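Local coordinates for protein Nadp(h)-dependent ketose reductase (Bemisia argentifolii, PDB 1E3J) that reduces fructose with NADPH as a zinc-dependent ketose reductase (sorbitol dehydrogenase) of the zinc-containing alcohol dehydrogenase family, at residues E147-E152 with K344-C349; V156-C161 with Y301-E306; V185-A190 with L305-S310; L205-N210 with V315-T320. One frame throughout, in Å; residues are numbered along the deposited sequence.

Interaction 1 of 4, residues E147-E152 with K344-C349; sequences EGALLE and KVMISC
M346 packs on A149 and L150, and K344 on L150, where strand 344-348 of the GroES-like catalytic domain passes the junction of helix 145-149 and helix 151-164 in this medium-chain alcohol dehydrogenase fold. The contact is buried and all its touches are apolar. M346 makes two of the three residue pairs. Its chain folds back at chi2 (71°) and chi3 (57°), which brings SD to 3.9 Å from CB of A149 and swings the terminal methyl CE against L150, 3.7 Å from CD2. On the far side of the strand, V345 and I347 pack on helix 328-337, while Y37 of strand 30-40 touches both A149 and M346.

The polar chemistry belongs to K344 and looks elsewhere. Two bends in its chain carry NZ into the catalytic zinc site, where it forms a salt bridge with the zinc ligand E67 and a hydrogen bond to the carbonyl oxygen of I40. E152, known as a ligand of that zinc but not bound to it here, hydrogen-bonds through OE2 to the hydroxyl of Y297. K344 gives L150 its aliphatic part, the two chains running past each other in opposite directions with CG of K344 3.8 Å from CD2 of L150.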
loop_
_atom_site.group_PDB
_atom_site.type_symbol
_atom_site.label_atom_id
_atom_site.label_comp_id
_atom_site.label_asym_id
_atom_site.label_seq_id
_atom_site.Cartn_x
_atom_site.Cartn_y
_atom_site.Cartn_z
ATOM N N GLU A 147 29.649 2.807 -16.139
ATOM C CA GLU A 147 28.690 2.914 -15.058
ATOM C C GLU A 147 27.292 2.505 -15.552
ATOM O O GLU A 147 26.575 1.816 -14.862
ATOM C CB GLU A 147 28.680 4.340 -14.505
ATOM C CG GLU A 147 29.914 4.665 -13.636
ATOM C CD GLU A 147 30.019 6.137 -13.264
ATOM O OE1 GLU A 147 29.927 7.014 -14.161
ATOM O OE2 GLU A 147 30.191 6.427 -12.059
ATOM N N GLY A 148 26.920 2.914 -16.764
ATOM C CA GLY A 148 25.623 2.542 -17.299
ATOM C C GLY A 148 25.456 1.031 -17.375
ATOM O O GLY A 148 24.333 0.510 -17.139
ATOM N N ALA A 149 26.552 0.316 -17.687
ATOM C CA ALA A 149 26.483 -1.154 -17.775
ATOM C C ALA A 149 26.245 -1.739 -16.393
ATOM O O ALA A 149 25.636 -2.792 -16.232
ATOM C CB ALA A 149 27.824 -1.778 -18.415
ATOM N N LEU A 150 26.712 -1.041 -15.385
ATOM C CA LEU A 150 26.510 -1.512 -14.030
ATOM C C LEU A 150 25.087 -1.166 -13.460
ATOM O O LEU A 150 24.738 -1.564 -12.329
ATOM C CB LEU A 150 27.606 -0.922 -13.160
ATOM C CG LEU A 150 29.031 -1.439 -13.514
ATOM C CD1 LEU A 150 30.059 -0.382 -13.112
ATOM C CD2 LEU A 150 29.303 -2.795 -12.835
ATOM N N LEU A 151 24.270 -0.451 -14.239
ATOM C CA LEU A 151 22.921 -0.100 -13.754
ATOM C C LEU A 151 22.031 -1.341 -13.733
ATOM O O LEU A 151 21.074 -1.378 -12.996
ATOM C CB LEU A 151 22.265 0.955 -14.642
ATOM C CG LEU A 151 22.997 2.286 -14.684
ATOM C CD1 LEU A 151 22.151 3.277 -15.482
ATOM C CD2 LEU A 151 23.216 2.800 -13.288
ATOM N N GLU A 152 22.356 -2.347 -14.552
ATOM C CA GLU A 152 21.571 -3.571 -14.605
ATOM C C GLU A 152 21.666 -4.274 -13.253
ATOM O O GLU A 152 20.642 -4.611 -12.678
ATOM C CB GLU A 152 22.040 -4.485 -15.754
ATOM C CG GLU A 152 21.083 -5.644 -16.139
ATOM C CD GLU A 152 21.124 -6.839 -15.179
ATOM O OE1 GLU A 152 22.102 -6.991 -14.399
ATOM O OE2 GLU A 152 20.191 -7.670 -15.221
ATOM N N LYS A 344 33.100 -7.923 -10.114
ATOM C CA LYS A 344 32.411 -7.862 -11.387
ATOM C C LYS A 344 33.392 -7.841 -12.567
ATOM O O LYS A 344 34.340 -7.048 -12.585
ATOM C CB LYS A 344 31.492 -6.620 -11.396
ATOM C CG LYS A 344 30.848 -6.302 -12.728
ATOM C CD LYS A 344 29.912 -7.393 -13.279
ATOM C CE LYS A 344 28.653 -7.622 -12.448
ATOM N NZ LYS A 344 27.770 -8.594 -13.198
ATOM N N VAL A 345 33.165 -8.724 -13.543
ATOM C CA VAL A 345 33.995 -8.825 -14.754
ATOM C C VAL A 345 33.280 -8.066 -15.871
ATOM O O VAL A 345 32.125 -8.356 -16.176
ATOM C CB VAL A 345 34.181 -10.307 -15.191
ATOM C CG1 VAL A 345 34.926 -10.374 -16.490
ATOM C CG2 VAL A 345 34.915 -11.095 -14.105
ATOM N N MET A 346 33.991 -7.118 -16.477
ATOM C CA MET A 346 33.488 -6.243 -17.521
ATOM C C MET A 346 34.239 -6.389 -18.862
ATOM O O MET A 346 35.483 -6.436 -18.913
ATOM C CB MET A 346 33.594 -4.797 -17.033
ATOM C CG MET A 346 32.947 -3.771 -17.931
ATOM S SD MET A 346 31.100 -3.824 -17.913
ATOM C CE MET A 346 30.842 -3.588 -16.140
ATOM N N ILE A 347 33.462 -6.436 -19.942
ATOM C CA ILE A 347 33.958 -6.575 -21.287
ATOM C C ILE A 347 33.653 -5.330 -22.094
ATOM O O ILE A 347 32.492 -4.976 -22.239
ATOM C CB ILE A 347 33.294 -7.771 -22.001
ATOM C CG1 ILE A 347 33.452 -9.019 -21.137
ATOM C CG2 ILE A 347 33.918 -7.943 -23.395
ATOM C CD1 ILE A 347 32.866 -10.307 -21.739
ATOM N N SER A 348 34.686 -4.672 -22.623
ATOM C CA SER A 348 34.495 -3.455 -23.423
ATOM C C SER A 348 34.396 -3.836 -24.890
ATOM O O SER A 348 35.150 -4.684 -25.376
ATOM C CB SER A 348 35.649 -2.475 -23.199
ATOM O OG SER A 348 36.891 -3.136 -23.294
ATOM N N CYS A 349 33.491 -3.176 -25.599
ATOM C CA CYS A 349 33.212 -3.482 -26.985
ATOM C C CYS A 349 33.655 -2.552 -28.088
ATOM O O CYS A 349 33.574 -2.927 -29.244
ATOM C CB CYS A 349 31.711 -3.660 -27.144
ATOM S SG CYS A 349 31.039 -5.055 -26.281
#

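Interaction 2 of 4, residues V156-C161 with Y301-E306; sequences VGVHAC and YPIALE
V158 of helix 151-164 lies against I303 and A304 of helix 301-309, the two backbones closing to 6.6 Å between CA of V158 and CA of A304. Helix 301-309 follows 290-293, an outermost strand of the six-stranded parallel, Rossmann-type sheet, and helix 151-164 precedes its strand 171-175. Along 156-161 the helix is held by its own backbone bonds: N of A160 donates to O of V156, and N of C161 to O of G157.

At V158 the side chain meets the other helix with both methyls, one on each of two successive residues. CG1, anti to the backbone N (chi1 168°), sits beside the branch point of I303, 3.9 Å from CB and 4.0 Å from CG2. CG2 rests over the backbone of A304, 4.1 Å from its CA, with the alanine methyl scarcely farther off. I303 offers its CB and CG2 here; with CG1 beside the backbone N, its longer branch leads away from V158. I303 also packs on Y191 and on L168 of a second subunit.

One residue on, H159 turns from this interface, and its NE2 is hydrogen-bonded to E288 of a third subunit. Farther along, C161 faces helix 179-190 and touches A187 and A188.

All the touching atoms are carbon, at 3.9 Å or more, and no polar group is paired between the two segments. Helix 151-164 and helix 301-309 are therefore held here by shape and exclusion of water, while H159, on the same helix as V158, makes a directional bond to a third subunit.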
loop_
_atom_site.group_PDB
_atom_site.type_symbol
_atom_site.label_atom_id
_atom_site.label_comp_id
_atom_site.label_asym_id
_atom_site.label_seq_id
_atom_site.Cartn_x
_atom_site.Cartn_y
_atom_site.Cartn_z
ATOM N N VAL A 156 18.813 -4.431 -9.700
ATOM C CA VAL A 156 18.360 -5.604 -8.962
ATOM C C VAL A 156 18.384 -5.234 -7.487
ATOM O O VAL A 156 17.528 -5.655 -6.708
ATOM C CB VAL A 156 19.283 -6.806 -9.108
ATOM C CG1 VAL A 156 18.786 -7.915 -8.185
ATOM C CG2 VAL A 156 19.336 -7.305 -10.582
ATOM N N GLY A 157 19.370 -4.447 -7.082
ATOM C CA GLY A 157 19.407 -4.059 -5.686
ATOM C C GLY A 157 18.308 -3.040 -5.375
ATOM O O GLY A 157 17.744 -3.033 -4.278
ATOM N N VAL A 158 18.029 -2.152 -6.327
ATOM C CA VAL A 158 17.013 -1.156 -6.113
ATOM C C VAL A 158 15.673 -1.894 -5.987
ATOM O O VAL A 158 14.870 -1.611 -5.081
ATOM C CB VAL A 158 16.937 -0.167 -7.321
ATOM C CG1 VAL A 158 15.684 0.684 -7.231
ATOM C CG2 VAL A 158 18.124 0.746 -7.316
ATOM N N HIS A 159 15.456 -2.855 -6.881
ATOM C CA HIS A 159 14.219 -3.600 -6.894
ATOM C C HIS A 159 14.021 -4.308 -5.565
ATOM O O HIS A 159 12.924 -4.263 -4.984
ATOM C CB HIS A 159 14.212 -4.619 -8.023
ATOM C CG HIS A 159 12.898 -5.307 -8.199
ATOM N ND1 HIS A 159 11.701 -4.621 -8.293
ATOM C CD2 HIS A 159 12.593 -6.619 -8.339
ATOM C CE1 HIS A 159 10.721 -5.482 -8.491
ATOM N NE2 HIS A 159 11.232 -6.704 -8.522
ATOM N N ALA A 160 15.078 -4.954 -5.064
ATOM C CA ALA A 160 14.950 -5.646 -3.782
ATOM C C ALA A 160 14.653 -4.642 -2.665
ATOM O O ALA A 160 13.816 -4.919 -1.806
ATOM C CB ALA A 160 16.208 -6.437 -3.469
ATOM N N CYS A 161 15.289 -3.464 -2.683
ATOM C CA CYS A 161 15.011 -2.491 -1.625
ATOM C C CYS A 161 13.574 -1.982 -1.677
ATOM O O CYS A 161 12.886 -1.918 -0.636
ATOM C CB CYS A 161 15.973 -1.301 -1.675
ATOM S SG CYS A 161 17.646 -1.739 -1.088
ATOM N N TYR A 301 15.450 0.955 -13.152
ATOM C CA TYR A 301 16.531 1.632 -13.843
ATOM C C TYR A 301 16.665 3.132 -13.611
ATOM O O TYR A 301 17.747 3.606 -13.312
ATOM C CB TYR A 301 16.431 1.404 -15.339
ATOM C CG TYR A 301 17.379 0.349 -15.799
ATOM C CD1 TYR A 301 17.096 -0.994 -15.580
ATOM C CD2 TYR A 301 18.573 0.691 -16.459
ATOM C CE1 TYR A 301 17.964 -1.991 -16.012
ATOM C CE2 TYR A 301 19.461 -0.311 -16.893
ATOM C CZ TYR A 301 19.153 -1.638 -16.675
ATOM O OH TYR A 301 19.996 -2.642 -17.143
ATOM N N PRO A 302 15.567 3.908 -13.736
ATOM C CA PRO A 302 15.725 5.360 -13.524
ATOM C C PRO A 302 16.225 5.732 -12.140
ATOM O O PRO A 302 16.926 6.750 -11.969
ATOM C CB PRO A 302 14.304 5.937 -13.813
ATOM C CG PRO A 302 13.692 4.884 -14.754
ATOM C CD PRO A 302 14.172 3.567 -14.076
ATOM N N ILE A 303 15.851 4.934 -11.145
ATOM C CA ILE A 303 16.301 5.201 -9.790
ATOM C C ILE A 303 17.796 4.835 -9.712
ATOM O O ILE A 303 18.597 5.557 -9.131
ATOM C CB ILE A 303 15.552 4.309 -8.758
ATOM C CG1 ILE A 303 14.020 4.467 -8.895
ATOM C CG2 ILE A 303 16.057 4.622 -7.368
ATOM C CD1 ILE A 303 13.444 5.801 -8.450
ATOM N N ALA A 304 18.174 3.707 -10.302
ATOM C CA ALA A 304 19.583 3.309 -10.228
ATOM C C ALA A 304 20.423 4.401 -10.855
ATOM O O ALA A 304 21.434 4.808 -10.294
ATOM C CB ALA A 304 19.812 1.989 -10.949
ATOM N N LEU A 305 19.969 4.896 -12.001
ATOM C CA LEU A 305 20.697 5.932 -12.699
ATOM C C LEU A 305 20.790 7.170 -11.820
ATOM O O LEU A 305 21.875 7.747 -11.691
ATOM C CB LEU A 305 20.012 6.244 -14.017
ATOM C CG LEU A 305 20.554 7.489 -14.728
ATOM C CD1 LEU A 305 22.005 7.302 -15.153
ATOM C CD2 LEU A 305 19.658 7.764 -15.922
ATOM N N GLU A 306 19.681 7.550 -11.168
ATOM C CA GLU A 306 19.741 8.735 -10.300
ATOM C C GLU A 306 20.693 8.506 -9.139
ATOM O O GLU A 306 21.344 9.462 -8.712
ATOM C CB GLU A 306 18.366 9.129 -9.744
ATOM C CG GLU A 306 18.334 10.446 -8.903
ATOM C CD GLU A 306 18.780 11.691 -9.689
ATOM O OE1 GLU A 306 18.438 11.802 -10.879
ATOM O OE2 GLU A 306 19.467 12.577 -9.129
#

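Interaction 3 of 4, residues V185-A190 with L305-S310; sequences VLAAKA and LEMVAS
M307 reaches from helix 301-309 to the small side chains of helix 179-190, and all the contact between 185-190 and 305-310 passes through it. Its thioether end lies along A190: the alanine CB is 3.9 Å from SD and 4.0 Å from both CG and CE, so one methyl group rests against the middle of the methionine chain. One helical turn earlier, CE reaches A187, 4.2 Å from its CA. Two alanines spaced three residues apart thus offer a shallow apolar surface along which the methionine is laid.

The torsions explain the reach. CG stands anti to the carbonyl carbon (chi1 -65°), and beyond it the chain is fully extended, with chi2 170° and chi3 178°. The backbones can therefore stay 6.9 Å apart between CA of A190 and CA of M307 while CE still arrives at the preceding turn.

Around this first shell, V158 of helix 151-164, Y191, C313 and L168 of a second subunit also pack on M307, and C161 touches A187. Further along the chain from M307, O of E306 accepts from both N and OG of S310, the hydroxyl OG lying 2.7 Å from that oxygen. On the other helix, K189 turns off to a salt bridge with D214.

Helix 179-190 follows strand 171-175 and a glycine-rich turn fitting the GxGxxG pattern, as in the first beta-alpha unit of a Rossmann fold, and the methionine packs the later helix 301-309 against it within the zinc-binding dehydrogenase region.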
loop_
_atom_site.group_PDB
_atom_site.type_symbol
_atom_site.label_atom_id
_atom_site.label_comp_id
_atom_site.label_asym_id
_atom_site.label_seq_id
_atom_site.Cartn_x
_atom_site.Cartn_y
_atom_site.Cartn_z
ATOM N N VAL A 185 23.948 -3.349 -0.833
ATOM C CA VAL A 185 24.473 -2.446 0.192
ATOM C C VAL A 185 24.350 -1.031 -0.313
ATOM O O VAL A 185 23.858 -0.127 0.399
ATOM C CB VAL A 185 25.962 -2.746 0.542
ATOM C CG1 VAL A 185 26.579 -1.563 1.320
ATOM C CG2 VAL A 185 26.054 -4.021 1.396
ATOM N N LEU A 186 24.802 -0.832 -1.541
ATOM C CA LEU A 186 24.738 0.477 -2.188
ATOM C C LEU A 186 23.278 1.015 -2.259
ATOM O O LEU A 186 23.012 2.152 -1.847
ATOM C CB LEU A 186 25.337 0.384 -3.603
ATOM C CG LEU A 186 26.874 0.127 -3.651
ATOM C CD1 LEU A 186 27.309 -0.215 -5.056
ATOM C CD2 LEU A 186 27.598 1.394 -3.190
ATOM N N ALA A 187 22.346 0.195 -2.752
ATOM C CA ALA A 187 20.956 0.625 -2.863
ATOM C C ALA A 187 20.355 0.903 -1.476
ATOM O O ALA A 187 19.734 1.922 -1.263
ATOM C CB ALA A 187 20.108 -0.449 -3.613
ATOM N N ALA A 188 20.594 0.014 -0.528
ATOM C CA ALA A 188 20.049 0.174 0.801
ATOM C C ALA A 188 20.594 1.435 1.489
ATOM O O ALA A 188 19.836 2.166 2.174
ATOM C CB ALA A 188 20.326 -1.065 1.620
ATOM N N LYS A 189 21.881 1.714 1.299
ATOM C CA LYS A 189 22.437 2.918 1.905
ATOM C C LYS A 189 21.857 4.109 1.158
ATOM O O LYS A 189 21.510 5.124 1.773
ATOM C CB LYS A 189 23.966 2.951 1.808
ATOM C CG LYS A 189 24.655 1.917 2.684
ATOM C CD LYS A 189 24.367 2.136 4.165
ATOM C CE LYS A 189 24.715 3.584 4.635
ATOM N NZ LYS A 189 24.126 3.836 6.021
ATOM N N ALA A 190 21.753 4.007 -0.166
ATOM C CA ALA A 190 21.180 5.123 -0.879
ATOM C C ALA A 190 19.726 5.362 -0.405
ATOM O O ALA A 190 19.247 6.488 -0.447
ATOM C CB ALA A 190 21.216 4.874 -2.393
ATOM N N LEU A 305 19.969 4.896 -12.001
ATOM C CA LEU A 305 20.697 5.932 -12.699
ATOM C C LEU A 305 20.790 7.170 -11.820
ATOM O O LEU A 305 21.875 7.747 -11.691
ATOM C CB LEU A 305 20.012 6.244 -14.017
ATOM C CG LEU A 305 20.554 7.489 -14.728
ATOM C CD1 LEU A 305 22.005 7.302 -15.153
ATOM C CD2 LEU A 305 19.658 7.764 -15.922
ATOM N N GLU A 306 19.681 7.550 -11.168
ATOM C CA GLU A 306 19.741 8.735 -10.300
ATOM C C GLU A 306 20.693 8.506 -9.139
ATOM O O GLU A 306 21.344 9.462 -8.712
ATOM C CB GLU A 306 18.366 9.129 -9.744
ATOM C CG GLU A 306 18.334 10.446 -8.903
ATOM C CD GLU A 306 18.780 11.691 -9.689
ATOM O OE1 GLU A 306 18.438 11.802 -10.879
ATOM O OE2 GLU A 306 19.467 12.577 -9.129
ATOM N N MET A 307 20.785 7.270 -8.617
ATOM C CA MET A 307 21.736 7.033 -7.513
ATOM C C MET A 307 23.186 7.273 -8.002
ATOM O O MET A 307 24.002 7.892 -7.318
ATOM C CB MET A 307 21.637 5.594 -6.957
ATOM C CG MET A 307 20.317 5.254 -6.283
ATOM S SD MET A 307 20.213 3.494 -5.931
ATOM C CE MET A 307 18.654 3.380 -5.108
ATOM N N VAL A 308 23.510 6.788 -9.188
ATOM C CA VAL A 308 24.871 6.979 -9.694
ATOM C C VAL A 308 25.129 8.444 -10.111
ATOM O O VAL A 308 26.165 9.004 -9.775
ATOM C CB VAL A 308 25.137 6.034 -10.889
ATOM C CG1 VAL A 308 26.544 6.263 -11.449
ATOM C CG2 VAL A 308 24.943 4.600 -10.450
ATOM N N ALA A 309 24.171 9.058 -10.812
ATOM C CA ALA A 309 24.299 10.441 -11.301
ATOM C C ALA A 309 24.432 11.493 -10.197
ATOM O O ALA A 309 25.166 12.470 -10.339
ATOM C CB ALA A 309 23.095 10.797 -12.216
ATOM N N SER A 310 23.741 11.287 -9.087
ATOM C CA SER A 310 23.806 12.228 -7.978
ATOM C C SER A 310 25.005 11.943 -7.064
ATOM O O SER A 310 25.252 12.670 -6.109
ATOM C CB SER A 310 22.515 12.149 -7.165
ATOM O OG SER A 310 22.359 10.852 -6.602
#

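Interaction 4 of 4, residues L205-N210 with V315-T320; sequences LEVAKN and VKQLVT
Q317 and N210 join amide to amide between the 3-10 turn 316-318, which leads into strand 319-324 of the mixed sheet, and the last turn of helix 202-210, which follows strand 194-199 of the parallel Rossmann-type sheet. Two residues before Q317, V315 looks another way, packing on L150 and on L186 of helix 179-190.

At Q317 the side chain leaves with CG between the backbone N and the carbonyl carbon, then extends toward the helix. Its OE1 takes a hydrogen bond from ND2 of N210 at 2.6 Å, short and nearly straight, with an N-H...O angle of 173°. The two amide planes stand 75° apart. OE1 lies almost exactly in the amide plane of N210, whereas the donor approaches the glutamine carbonyl from a position tilted 32° out of its plane. At the other end of the Q317 amide, NE2 is hydrogen-bonded to O of N314. OE1 also passes V207, whose CG1 is 4.1 Å away, so the valine one turn before N210 borders the bond with a methyl.

Next along, L318 lies sheltered beside V183 of helix 179-190, and its backbone pairs with K344. T320, the second residue of strand 319-324, has its hydroxyl hydrogen-bonded to N of I343, a residue that V207 also touches.

The bond sits at the surface, with N210 exposed. The glutamine amide is gripped at both ends, consistent with its modelled orientation: with NE2 donating to the carbonyl O of N314, OE1 is left to accept from N210, which makes the link directional.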
loop_
_atom_site.group_PDB
_atom_site.type_symbol
_atom_site.label_atom_id
_atom_site.label_comp_id
_atom_site.label_asym_id
_atom_site.label_seq_id
_atom_site.Cartn_x
_atom_site.Cartn_y
_atom_site.Cartn_z
ATOM N N LEU A 205 34.329 -7.948 2.197
ATOM C CA LEU A 205 33.631 -7.220 3.232
ATOM C C LEU A 205 34.283 -5.851 3.260
ATOM O O LEU A 205 33.674 -4.850 3.642
ATOM C CB LEU A 205 33.737 -7.925 4.584
ATOM C CG LEU A 205 32.661 -9.024 4.730
ATOM C CD1 LEU A 205 32.913 -9.855 5.977
ATOM C CD2 LEU A 205 31.246 -8.384 4.786
ATOM N N GLU A 206 35.525 -5.802 2.801
ATOM C CA GLU A 206 36.233 -4.539 2.755
ATOM C C GLU A 206 35.550 -3.664 1.698
ATOM O O GLU A 206 35.363 -2.467 1.906
ATOM C CB GLU A 206 37.698 -4.774 2.396
ATOM C CG GLU A 206 38.509 -3.508 2.279
ATOM C CD GLU A 206 39.606 -3.426 3.332
ATOM O OE1 GLU A 206 40.432 -4.387 3.413
ATOM O OE2 GLU A 206 39.638 -2.405 4.070
ATOM N N VAL A 207 35.197 -4.245 0.555
ATOM C CA VAL A 207 34.487 -3.456 -0.454
ATOM C C VAL A 207 33.103 -3.063 0.121
ATOM O O VAL A 207 32.672 -1.920 -0.005
ATOM C CB VAL A 207 34.276 -4.237 -1.753
ATOM C CG1 VAL A 207 33.732 -3.299 -2.808
ATOM C CG2 VAL A 207 35.615 -4.838 -2.230
ATOM N N ALA A 208 32.439 -4.003 0.785
ATOM C CA ALA A 208 31.133 -3.737 1.374
ATOM C C ALA A 208 31.203 -2.484 2.251
ATOM O O ALA A 208 30.306 -1.612 2.218
ATOM C CB ALA A 208 30.709 -4.904 2.176
ATOM N N LYS A 209 32.284 -2.377 3.020
ATOM C CA LYS A 209 32.457 -1.213 3.875
ATOM C C LYS A 209 32.655 0.041 3.027
ATOM O O LYS A 209 32.092 1.099 3.308
ATOM C CB LYS A 209 33.647 -1.394 4.814
ATOM C CG LYS A 209 33.701 -0.314 5.866
ATOM N N ASN A 210 33.457 -0.061 1.983
ATOM C CA ASN A 210 33.628 1.123 1.172
ATOM C C ASN A 210 32.293 1.451 0.492
ATOM O O ASN A 210 32.059 2.599 0.114
ATOM C CB ASN A 210 34.700 0.936 0.098
ATOM C CG ASN A 210 35.155 2.262 -0.448
ATOM O OD1 ASN A 210 35.657 3.094 0.318
ATOM N ND2 ASN A 210 34.962 2.497 -1.760
ATOM N N VAL A 315 29.463 2.692 -8.322
ATOM C CA VAL A 315 29.364 1.303 -8.741
ATOM C C VAL A 315 30.623 0.909 -9.501
ATOM O O VAL A 315 30.899 -0.267 -9.658
ATOM C CB VAL A 315 28.126 1.038 -9.652
ATOM C CG1 VAL A 315 26.837 1.204 -8.846
ATOM C CG2 VAL A 315 28.138 1.967 -10.839
ATOM N N LYS A 316 31.383 1.901 -9.967
ATOM C CA LYS A 316 32.598 1.637 -10.729
ATOM C C LYS A 316 33.605 0.809 -9.923
ATOM O O LYS A 316 34.312 -0.034 -10.485
ATOM C CB LYS A 316 33.231 2.965 -11.222
ATOM C CG LYS A 316 33.876 3.848 -10.128
ATOM C CD LYS A 316 33.946 5.357 -10.525
ATOM C CE LYS A 316 34.631 5.591 -11.893
ATOM N NZ LYS A 316 34.591 7.024 -12.378
ATOM N N GLN A 317 33.648 1.009 -8.610
ATOM C CA GLN A 317 34.578 0.249 -7.776
ATOM C C GLN A 317 34.261 -1.239 -7.819
ATOM O O GLN A 317 34.988 -2.033 -7.240
ATOM C CB GLN A 317 34.489 0.692 -6.317
ATOM C CG GLN A 317 33.201 0.216 -5.604
ATOM C CD GLN A 317 32.999 0.935 -4.286
ATOM O OE1 GLN A 317 33.812 0.791 -3.372
ATOM N NE2 GLN A 317 31.921 1.737 -4.182
ATOM N N LEU A 318 33.175 -1.620 -8.480
ATOM C CA LEU A 318 32.775 -3.027 -8.531
ATOM C C LEU A 318 33.505 -3.793 -9.617
ATOM O O LEU A 318 33.582 -5.016 -9.595
ATOM C CB LEU A 318 31.261 -3.144 -8.779
ATOM C CG LEU A 318 30.260 -3.335 -7.630
ATOM C CD1 LEU A 318 30.828 -2.871 -6.314
ATOM C CD2 LEU A 318 28.965 -2.580 -7.983
ATOM N N VAL A 319 34.008 -3.083 -10.601
ATOM C CA VAL A 319 34.708 -3.772 -11.673
ATOM C C VAL A 319 36.112 -4.212 -11.194
ATOM O O VAL A 319 36.955 -3.367 -10.937
ATOM C CB VAL A 319 34.839 -2.832 -12.863
ATOM C CG1 VAL A 319 35.597 -3.513 -14.021
ATOM C CG2 VAL A 319 33.446 -2.391 -13.282
ATOM N N THR A 320 36.349 -5.516 -11.031
ATOM C CA THR A 320 37.677 -5.973 -10.613
ATOM C C THR A 320 38.513 -6.333 -11.845
ATOM O O THR A 320 39.730 -6.141 -11.857
ATOM C CB THR A 320 37.619 -7.212 -9.675
ATOM O OG1 THR A 320 36.686 -8.168 -10.178
ATOM C CG2 THR A 320 37.223 -6.801 -8.258
#

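Overall arrangement
Interactions 1, 2 and 3 are buried and apolar; interaction 4 lies at the surface and alone has a hydrogen bond between its segments. Interactions 2 and 3 share helix 301-309, their centres about 7 Å apart, and V158 CG2 comes within 3.5 Å of M307 CE, so helices 151-164, 179-190 and 301-309 form one continuous core. Interaction 1 meets this core through L151, which packs on Y301 and V308, and is the one beside the catalytic zinc. Interactions 1 and 4 reach neighbouring parallel strands, 344-348 and 319-324, joined by K344 with L318 and T320, while L186 packs on V315 and L318 between interactions 3 and 4.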